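Long-range contact in amyloid-like protein 1 (Homo sapiens, PDB 3PMR), which probably binds heparin and takes part in cell adhesion through its E2 domain, which dimerises in a manner shared with the amyloid precursor protein: residues Glu113-Ala118 / Leu130-Arg135. Residues are numbered along the deposited sequence; the frame is centred on the assembly and turned at random.
Sequences EGFLAA and LLALRR
Helix 64-119 ends shortly after residues 113-118, the chain turns back, and residues 130-135 run down the neighbouring helix 126-157 nearly antiparallel: the N-to-C directions of the two short segments differ by 162°, and their axes approach to 8.2 Å. The spacing is consistent with the small residues at the crossing, Gly114, Ala118 and Ala132. Ala132 aims its methyl at the opposite helix, where CB sits 3.6 Å from the CA of Phe115 and touches Gly114 O. A methyl also meets it, Ala118 CB lying 4.0 Å from Ala132 CB. Gly114 offers backbone only, with Arg135 NH1 brought back to 4.6 Å from Gly114 CA.

Beside this close packing of small groups comes an aromatic-aliphatic contact. Phe115 carries CG anti to its backbone N (chi1 168°), as does Leu133 (chi1 -179°), so the two side chains run alongside each other, pointing the same way. One methyl branch of Leu133, CD1, lies over a face of the phenyl ring in a CH-pi contact, 3.9 Å from the centroid of the Phe115 ring and displaced toward its rim; the nearest ring atom, Phe115 CE1, is 3.7 Å from Leu133 CD1. Nearer the backbone of helix 126-157, Phe115 CD1 lies 3.8 Å from Leu133 CA. An alanine in place of Phe115 would remove the ring and would probably leave Leu133 less well packed, loosening the seam between these helices.

No hydrogen bond crosses the contact; it is the apolar packing of an antiparallel helical hairpin formed by the successive helices 64-119 and 126-157, at one end of the elongated, all-helical E2 domain. Helix 159-187 closes over the pair, its Ser183 touching both Phe115 and Leu133, with Leu186 against the former and Leu184 against the latter. Ile201 of helix 191-207 also reaches Leu133.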
ATOM      1  N   GLU B 113     -17.098  11.962  26.486  1.00 23.60           N
ATOM      2  CA  GLU B 113     -17.598  13.188  27.083  1.00 32.89           C
ATOM      3  C   GLU B 113     -19.078  13.386  26.704  1.00 30.02           C
ATOM      4  O   GLU B 113     -19.899  13.682  27.557  1.00 30.66           O
ATOM      5  CB  GLU B 113     -16.765  14.383  26.608  1.00 36.90           C
ATOM      6  CG  GLU B 113     -17.174  15.707  27.234  1.00 43.18           C
ATOM      7  CD  GLU B 113     -16.343  16.890  26.741  1.00 65.41           C
ATOM      8  OE1 GLU B 113     -16.443  17.251  25.546  1.00 54.26           O
ATOM      9  OE2 GLU B 113     -15.588  17.458  27.557  1.00 61.36           O
ATOM     10  N   GLY B 114     -19.408  13.213  25.427  1.00 31.92           N
ATOM     11  CA  GLY B 114     -20.791  13.373  24.992  1.00 37.86           C
ATOM     12  C   GLY B 114     -21.748  12.373  25.639  1.00 34.18           C
ATOM     13  O   GLY B 114     -22.864  12.718  26.018  1.00 30.40           O
ATOM     14  N   PHE B 115     -21.307  11.128  25.768  1.00 32.00           N
ATOM     15  CA  PHE B 115     -22.129  10.083  26.375  1.00 29.96           C
ATOM     16  C   PHE B 115     -22.407  10.409  27.839  1.00 33.02           C
ATOM     17  O   PHE B 115     -23.502  10.154  28.344  1.00 31.44           O
ATOM     18  CB  PHE B 115     -21.414   8.739  26.260  1.00 28.43           C
ATOM     19  CG  PHE B 115     -22.025   7.643  27.088  1.00 30.32           C
ATOM     20  CD1 PHE B 115     -23.328   7.219  26.857  1.00 25.52           C
ATOM     21  CD2 PHE B 115     -21.276   6.998  28.072  1.00 31.98           C
ATOM     22  CE1 PHE B 115     -23.876   6.157  27.582  1.00 33.21           C
ATOM     23  CE2 PHE B 115     -21.815   5.937  28.800  1.00 29.68           C
ATOM     24  CZ  PHE B 115     -23.115   5.518  28.556  1.00 28.58           C
ATOM     25  N   LEU B 116     -21.404  10.978  28.505  1.00 33.73           N
ATOM     26  CA  LEU B 116     -21.501  11.362  29.908  1.00 32.36           C
ATOM     27  C   LEU B 116     -22.511  12.483  30.113  1.00 42.37           C
ATOM     28  O   LEU B 116     -23.309  12.441  31.049  1.00 38.88           O
ATOM     29  CB  LEU B 116     -20.145  11.829  30.418  1.00 40.57           C
ATOM     30  CG  LEU B 116     -19.394  10.872  31.334  1.00 50.08           C
ATOM     31  CD1 LEU B 116     -17.922  10.889  30.989  1.00 58.02           C
ATOM     32  CD2 LEU B 116     -19.610  11.285  32.782  1.00 88.80           C
ATOM     33  N   ALA B 117     -22.456  13.490  29.245  1.00 31.70           N
ATOM     34  CA  ALA B 117     -23.369  14.628  29.318  1.00 40.75           C
ATOM     35  C   ALA B 117     -24.803  14.141  29.156  1.00 41.39           C
ATOM     36  O   ALA B 117     -25.689  14.561  29.890  1.00 42.95           O
ATOM     37  CB  ALA B 117     -23.031  15.636  28.227  1.00 36.56           C
ATOM     38  N   ALA B 118     -25.029  13.255  28.191  1.00 33.88           N
ATOM     39  CA  ALA B 118     -26.364  12.719  27.966  1.00 41.22           C
ATOM     40  C   ALA B 118     -26.880  12.035  29.236  1.00 44.99           C
ATOM     41  O   ALA B 118     -28.055  12.159  29.585  1.00 40.81           O
ATOM     42  CB  ALA B 118     -26.347  11.734  26.811  1.00 34.61           C
ATOM     43  N   LEU B 130     -28.899   6.824  23.963  1.00 30.17           N
ATOM     44  CA  LEU B 130     -28.613   5.740  23.035  1.00 35.33           C
ATOM     45  C   LEU B 130     -27.703   6.193  21.899  1.00 36.97           C
ATOM     46  O   LEU B 130     -26.772   5.478  21.523  1.00 32.68           O
ATOM     47  CB  LEU B 130     -29.903   5.156  22.456  1.00 43.46           C
ATOM     48  CG  LEU B 130     -29.698   4.033  21.431  1.00 44.37           C
ATOM     49  CD1 LEU B 130     -28.835   2.929  22.024  1.00 42.79           C
ATOM     50  CD2 LEU B 130     -31.053   3.478  21.007  1.00 51.78           C
ATOM     51  N   LEU B 131     -27.976   7.372  21.351  1.00 30.65           N
ATOM     52  CA  LEU B 131     -27.162   7.910  20.260  1.00 40.59           C
ATOM     53  C   LEU B 131     -25.750   8.301  20.692  1.00 29.43           C
ATOM     54  O   LEU B 131     -24.799   8.129  19.937  1.00 31.19           O
ATOM     55  CB  LEU B 131     -27.859   9.113  19.613  1.00 40.40           C
ATOM     56  CG  LEU B 131     -28.961   8.758  18.609  1.00 51.13           C
ATOM     57  CD1 LEU B 131     -29.700  10.018  18.207  1.00 52.67           C
ATOM     58  CD2 LEU B 131     -28.349   8.069  17.381  1.00 59.34           C
ATOM     59  N   ALA B 132     -25.611   8.828  21.898  1.00 30.22           N
ATOM     60  CA  ALA B 132     -24.300   9.217  22.402  1.00 28.55           C
ATOM     61  C   ALA B 132     -23.494   7.939  22.652  1.00 30.26           C
ATOM     62  O   ALA B 132     -22.290   7.886  22.416  1.00 28.79           O
ATOM     63  CB  ALA B 132     -24.456  10.002  23.691  1.00 29.74           C
ATOM     64  N   LEU B 133     -24.168   6.905  23.133  1.00 28.28           N
ATOM     65  CA  LEU B 133     -23.504   5.643  23.387  1.00 30.01           C
ATOM     66  C   LEU B 133     -23.103   5.029  22.051  1.00 26.61           C
ATOM     67  O   LEU B 133     -21.981   4.540  21.907  1.00 30.85           O
ATOM     68  CB  LEU B 133     -24.433   4.686  24.151  1.00 25.26           C
ATOM     69  CG  LEU B 133     -23.866   3.306  24.508  1.00 36.08           C
ATOM     70  CD1 LEU B 133     -22.631   3.461  25.413  1.00 30.25           C
ATOM     71  CD2 LEU B 133     -24.938   2.475  25.206  1.00 36.97           C
ATOM     72  N   ARG B 134     -24.009   5.068  21.073  1.00 25.21           N
ATOM     73  CA  ARG B 134     -23.720   4.500  19.762  1.00 26.12           C
ATOM     74  C   ARG B 134     -22.437   5.091  19.199  1.00 30.38           C
ATOM     75  O   ARG B 134     -21.600   4.382  18.650  1.00 30.79           O
ATOM     76  CB  ARG B 134     -24.860   4.759  18.778  1.00 35.14           C
ATOM     77  CG  ARG B 134     -24.512   4.350  17.347  1.00 46.40           C
ATOM     78  CD  ARG B 134     -25.663   4.583  16.371  1.00 53.77           C
ATOM     79  NE  ARG B 134     -25.359   4.055  15.040  1.00 89.45           N
ATOM     80  CZ  ARG B 134     -24.446   4.565  14.215  1.00 98.07           C
ATOM     81  NH1 ARG B 134     -23.737   5.630  14.573  1.00 90.96           N
ATOM     82  NH2 ARG B 134     -24.231   4.000  13.033  1.00 87.36           N
ATOM     83  N   ARG B 135     -22.286   6.399  19.349  1.00 25.96           N
ATOM     84  CA  ARG B 135     -21.115   7.092  18.858  1.00 30.89           C
ATOM     85  C   ARG B 135     -19.854   6.628  19.592  1.00 26.27           C
ATOM     86  O   ARG B 135     -18.796   6.486  18.983  1.00 23.82           O
ATOM     87  CB  ARG B 135     -21.328   8.599  19.009  1.00 35.54           C
ATOM     88  CG  ARG B 135     -20.142   9.462  18.641  1.00 40.39           C
ATOM     89  CD  ARG B 135     -20.610  10.860  18.271  1.00 56.93           C
ATOM     90  NE  ARG B 135     -19.533  11.835  18.365  1.00 66.07           N
ATOM     91  CZ  ARG B 135     -19.295  12.571  19.445  1.00 80.84           C
ATOM     92  NH1 ARG B 135     -20.068  12.443  20.518  1.00 99.37           N
ATOM     93  NH2 ARG B 135     -18.282  13.427  19.460  1.00 49.50           N
TER